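Local coordinates for protein KLLA0E08119p (Kluyveromyces lactis, PDB 3VA7) that probably carboxylates urea with ATP and bicarbonate by way of its biotin, and, as the full-length enzyme, hydrolyses the resulting allophanate to ammonium and carbon dioxide, at residues I675-Q685 and G706-S714. Sequence-based numbering, arbitrary orientation.
Sequences IDLFKEEYIEQ and GPKPKWARS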
loop_
_atom_site.group_PDB
_atom_site.type_symbol
_atom_site.label_atom_id
_atom_site.label_comp_id
_atom_site.label_asym_id
_atom_site.label_seq_id
_atom_site.Cartn_x
_atom_site.Cartn_y
_atom_site.Cartn_z
ATOM N N ILE A 675 -6.167 40.343 10.120
ATOM C CA ILE A 675 -6.281 41.346 9.031
ATOM C C ILE A 675 -4.942 41.639 8.315
ATOM O O ILE A 675 -4.892 42.482 7.420
ATOM C CB ILE A 675 -6.998 42.673 9.487
ATOM C CG1 ILE A 675 -6.187 43.416 10.576
ATOM C CG2 ILE A 675 -8.371 42.387 10.038
ATOM C CD1 ILE A 675 -6.684 44.871 10.849
ATOM N N ASP A 676 -3.868 40.971 8.722
ATOM C CA ASP A 676 -2.595 40.980 7.986
ATOM C C ASP A 676 -2.774 40.204 6.665
ATOM O O ASP A 676 -2.009 40.421 5.719
ATOM C CB ASP A 676 -1.441 40.349 8.812
ATOM C CG ASP A 676 -1.857 39.073 9.521
ATOM O OD1 ASP A 676 -1.079 38.112 9.677
ATOM O OD2 ASP A 676 -3.014 38.997 9.921
ATOM N N LEU A 677 -3.805 39.341 6.611
ATOM C CA LEU A 677 -4.083 38.480 5.455
ATOM C C LEU A 677 -5.469 38.657 4.775
ATOM O O LEU A 677 -5.533 38.764 3.551
ATOM C CB LEU A 677 -3.865 37.002 5.842
ATOM C CG LEU A 677 -2.480 36.787 6.428
ATOM C CD1 LEU A 677 -2.368 35.549 7.318
ATOM C CD2 LEU A 677 -1.492 36.755 5.275
ATOM N N PHE A 678 -6.554 38.612 5.550
ATOM C CA PHE A 678 -7.932 38.858 5.053
ATOM C C PHE A 678 -8.525 40.229 5.474
ATOM O O PHE A 678 -8.307 40.697 6.588
ATOM C CB PHE A 678 -8.886 37.822 5.610
ATOM C CG PHE A 678 -8.580 36.416 5.212
ATOM C CD1 PHE A 678 -7.741 35.625 6.001
ATOM C CD2 PHE A 678 -9.170 35.852 4.069
ATOM C CE1 PHE A 678 -7.478 34.318 5.670
ATOM C CE2 PHE A 678 -8.914 34.533 3.721
ATOM C CZ PHE A 678 -8.064 33.760 4.526
ATOM N N LYS A 679 -9.329 40.851 4.627
ATOM C CA LYS A 679 -10.066 42.011 5.117
ATOM C C LYS A 679 -11.036 41.635 6.235
ATOM O O LYS A 679 -11.671 40.564 6.175
ATOM C CB LYS A 679 -10.798 42.744 3.989
ATOM C CG LYS A 679 -9.881 43.696 3.271
ATOM C CD LYS A 679 -10.497 44.245 1.992
ATOM C CE LYS A 679 -9.399 44.903 1.120
ATOM N NZ LYS A 679 -8.180 45.289 1.983
ATOM N N GLU A 680 -11.112 42.509 7.254
ATOM C CA GLU A 680 -12.151 42.498 8.308
ATOM C C GLU A 680 -13.491 41.963 7.848
ATOM O O GLU A 680 -13.964 40.979 8.396
ATOM C CB GLU A 680 -12.383 43.907 8.866
ATOM C CG GLU A 680 -11.690 44.244 10.203
ATOM C CD GLU A 680 -12.298 43.468 11.344
ATOM O OE1 GLU A 680 -11.546 42.817 12.141
ATOM O OE2 GLU A 680 -13.558 43.498 11.397
ATOM N N GLU A 681 -14.116 42.603 6.852
ATOM C CA GLU A 681 -15.476 42.183 6.458
ATOM C C GLU A 681 -15.510 40.752 5.957
ATOM O O GLU A 681 -16.465 40.000 6.247
ATOM C CB GLU A 681 -16.210 43.153 5.511
ATOM C CG GLU A 681 -15.455 43.671 4.307
ATOM C CD GLU A 681 -16.406 44.204 3.208
ATOM O OE1 GLU A 681 -15.946 45.057 2.401
ATOM O OE2 GLU A 681 -17.611 43.782 3.146
ATOM N N TYR A 682 -14.458 40.347 5.247
ATOM C CA TYR A 682 -14.433 38.968 4.788
ATOM C C TYR A 682 -14.419 37.935 5.940
ATOM O O TYR A 682 -15.138 36.912 5.870
ATOM C CB TYR A 682 -13.392 38.675 3.698
ATOM C CG TYR A 682 -13.630 37.287 3.210
ATOM C CD1 TYR A 682 -14.748 36.990 2.427
ATOM C CD2 TYR A 682 -12.804 36.237 3.622
ATOM C CE1 TYR A 682 -15.017 35.698 2.022
ATOM C CE2 TYR A 682 -13.072 34.913 3.222
ATOM C CZ TYR A 682 -14.181 34.656 2.418
ATOM O OH TYR A 682 -14.426 33.359 2.026
ATOM N N ILE A 683 -13.636 38.214 6.990
ATOM C CA ILE A 683 -13.720 37.438 8.244
ATOM C C ILE A 683 -15.147 37.375 8.839
ATOM O O ILE A 683 -15.631 36.295 9.246
ATOM C CB ILE A 683 -12.761 37.977 9.320
ATOM C CG1 ILE A 683 -11.340 38.133 8.740
ATOM C CG2 ILE A 683 -12.827 37.084 10.541
ATOM C CD1 ILE A 683 -10.246 38.622 9.766
ATOM N N GLU A 684 -15.814 38.525 8.898
ATOM C CA GLU A 684 -17.231 38.551 9.256
ATOM C C GLU A 684 -18.030 37.673 8.314
ATOM O O GLU A 684 -18.710 36.750 8.787
ATOM C CB GLU A 684 -17.833 39.960 9.228
ATOM C CG GLU A 684 -16.894 41.076 9.643
ATOM C CD GLU A 684 -17.645 42.393 9.851
ATOM O OE1 GLU A 684 -18.905 42.365 9.727
ATOM O OE2 GLU A 684 -16.982 43.436 10.148
ATOM N N GLN A 685 -17.954 37.934 7.000
ATOM C CA GLN A 685 -18.768 37.150 6.065
ATOM C C GLN A 685 -18.470 35.682 6.225
ATOM O O GLN A 685 -19.387 34.877 6.079
ATOM C CB GLN A 685 -18.487 37.438 4.604
ATOM C CG GLN A 685 -18.394 38.862 4.161
ATOM C CD GLN A 685 -18.235 38.910 2.660
ATOM O OE1 GLN A 685 -18.855 38.101 1.939
ATOM N NE2 GLN A 685 -17.413 39.842 2.171
ATOM N N GLY A 706 -18.908 29.089 -1.330
ATOM C CA GLY A 706 -19.492 30.253 -0.701
ATOM C C GLY A 706 -18.792 31.539 -1.077
ATOM O O GLY A 706 -18.196 31.659 -2.157
ATOM N N PRO A 707 -18.830 32.517 -0.187
ATOM C CA PRO A 707 -18.387 33.867 -0.584
ATOM C C PRO A 707 -16.911 33.908 -0.882
ATOM O O PRO A 707 -16.144 33.224 -0.239
ATOM C CB PRO A 707 -18.688 34.719 0.649
ATOM C CG PRO A 707 -18.711 33.700 1.852
ATOM C CD PRO A 707 -19.009 32.335 1.271
ATOM N N LYS A 708 -16.519 34.748 -1.823
ATOM C CA LYS A 708 -15.152 34.820 -2.296
ATOM C C LYS A 708 -14.359 35.729 -1.406
ATOM O O LYS A 708 -14.887 36.673 -0.932
ATOM C CB LYS A 708 -15.130 35.299 -3.757
ATOM C CG LYS A 708 -15.908 34.372 -4.713
ATOM C CD LYS A 708 -15.511 32.853 -4.602
ATOM C CE LYS A 708 -16.526 31.923 -5.291
ATOM N NZ LYS A 708 -16.898 32.375 -6.701
ATOM N N PRO A 709 -13.075 35.447 -1.169
ATOM C CA PRO A 709 -12.293 36.272 -0.196
ATOM C C PRO A 709 -11.890 37.662 -0.637
ATOM O O PRO A 709 -11.708 37.921 -1.833
ATOM C CB PRO A 709 -11.011 35.448 0.055
ATOM C CG PRO A 709 -11.328 34.071 -0.444
ATOM C CD PRO A 709 -12.348 34.230 -1.564
ATOM N N LYS A 710 -11.732 38.545 0.338
ATOM C CA LYS A 710 -11.158 39.826 0.053
ATOM C C LYS A 710 -9.850 39.837 0.788
ATOM O O LYS A 710 -9.796 39.676 2.010
ATOM C CB LYS A 710 -12.081 40.981 0.487
ATOM C CG LYS A 710 -13.564 40.786 0.195
ATOM C CD LYS A 710 -14.368 41.896 0.811
ATOM C CE LYS A 710 -15.459 42.367 -0.135
ATOM N NZ LYS A 710 -16.653 41.543 -0.032
ATOM N N TRP A 711 -8.790 39.976 0.021
ATOM C CA TRP A 711 -7.454 39.821 0.524
ATOM C C TRP A 711 -6.825 41.130 1.028
ATOM O O TRP A 711 -7.062 42.201 0.500
ATOM C CB TRP A 711 -6.589 39.179 -0.555
ATOM C CG TRP A 711 -7.098 37.848 -0.986
ATOM C CD1 TRP A 711 -7.694 37.539 -2.184
ATOM C CD2 TRP A 711 -7.086 36.631 -0.229
ATOM N NE1 TRP A 711 -8.026 36.206 -2.230
ATOM C CE2 TRP A 711 -7.658 35.620 -1.049
ATOM C CE3 TRP A 711 -6.607 36.279 1.044
ATOM C CZ2 TRP A 711 -7.775 34.288 -0.630
ATOM C CZ3 TRP A 711 -6.732 34.934 1.464
ATOM C CH2 TRP A 711 -7.325 33.967 0.632
ATOM N N ALA A 712 -6.013 41.025 2.066
ATOM C CA ALA A 712 -5.392 42.180 2.669
ATOM C C ALA A 712 -4.144 42.486 1.928
ATOM O O ALA A 712 -3.629 43.559 2.059
ATOM C CB ALA A 712 -5.085 41.933 4.171
ATOM N N ARG A 713 -3.613 41.526 1.194
ATOM C CA ARG A 713 -2.377 41.735 0.451
ATOM C C ARG A 713 -2.756 41.672 -1.019
ATOM O O ARG A 713 -3.825 41.138 -1.371
ATOM C CB ARG A 713 -1.311 40.671 0.787
ATOM C CG ARG A 713 -0.935 40.516 2.245
ATOM C CD ARG A 713 0.110 39.423 2.397
ATOM N NE ARG A 713 -0.418 38.125 1.989
ATOM C CZ ARG A 713 0.271 36.980 1.902
ATOM N NH1 ARG A 713 1.547 36.925 2.203
ATOM N NH2 ARG A 713 -0.328 35.862 1.492
ATOM N N SER A 714 -1.889 42.229 -1.865
ATOM C CA SER A 714 -2.140 42.317 -3.297
ATOM C C SER A 714 -1.670 41.028 -3.976
ATOM O O SER A 714 -2.218 40.642 -5.030
ATOM C CB SER A 714 -1.417 43.535 -3.895
ATOM O OG SER A 714 0.011 43.422 -3.824
HETATM O O HOH W 1 -3.449 38.269 1.730
#
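Tyr-682 has CG anti to its backbone N (chi1 -172°), which lays its ring along Pro-709 and carries the hydroxyl on to Pro-707. Pro-709 CA sits over the centre of one face of the Tyr-682 ring, 3.4 Å from its centroid, in a CH-pi contact. Tyr-682 OH donates to Pro-707 O at 2.8 Å, from above the carbonyl plane. A phenylalanine here would probably leave Pro-707 O without this hydroxyl donor. Phe-678 and Trp-711 both have CG anti to the carbonyl carbon, which sends the two side chains off alongside each other. Their rings meet obliquely, planes 31° apart. Pro-709 CB packs over one face of the indole, toward its rim, and Trp-711 NE1 hydrogen-bonds to Asp-741 OD1. The backbones form a single beta bridge at this pair. Ala-712 N donates to Leu-677 O at 2.7 Å, and Lys-679 N to Lys-710 O at 2.9 Å. The contact joins the turn leading into helix 680-688, and the helix's early residues, to the loop after strand 701-705, within the carboxyltransferase A and B region. The indole lies about 12 Å from the bound biotin group. One water donates to Leu-677 O and accepts from Arg-713 NE at 3.0 Å, at the guanidinium edge. Leu-677 CD2 lies over one face of the guanidinium, toward its rim, while Arg-713 NH2 hydrogen-bonds to the backbone O of Pro-723 and Asn-725. Lys-710 NZ stays 4.0 Å from Glu-681 OE2, too long for a salt bridge.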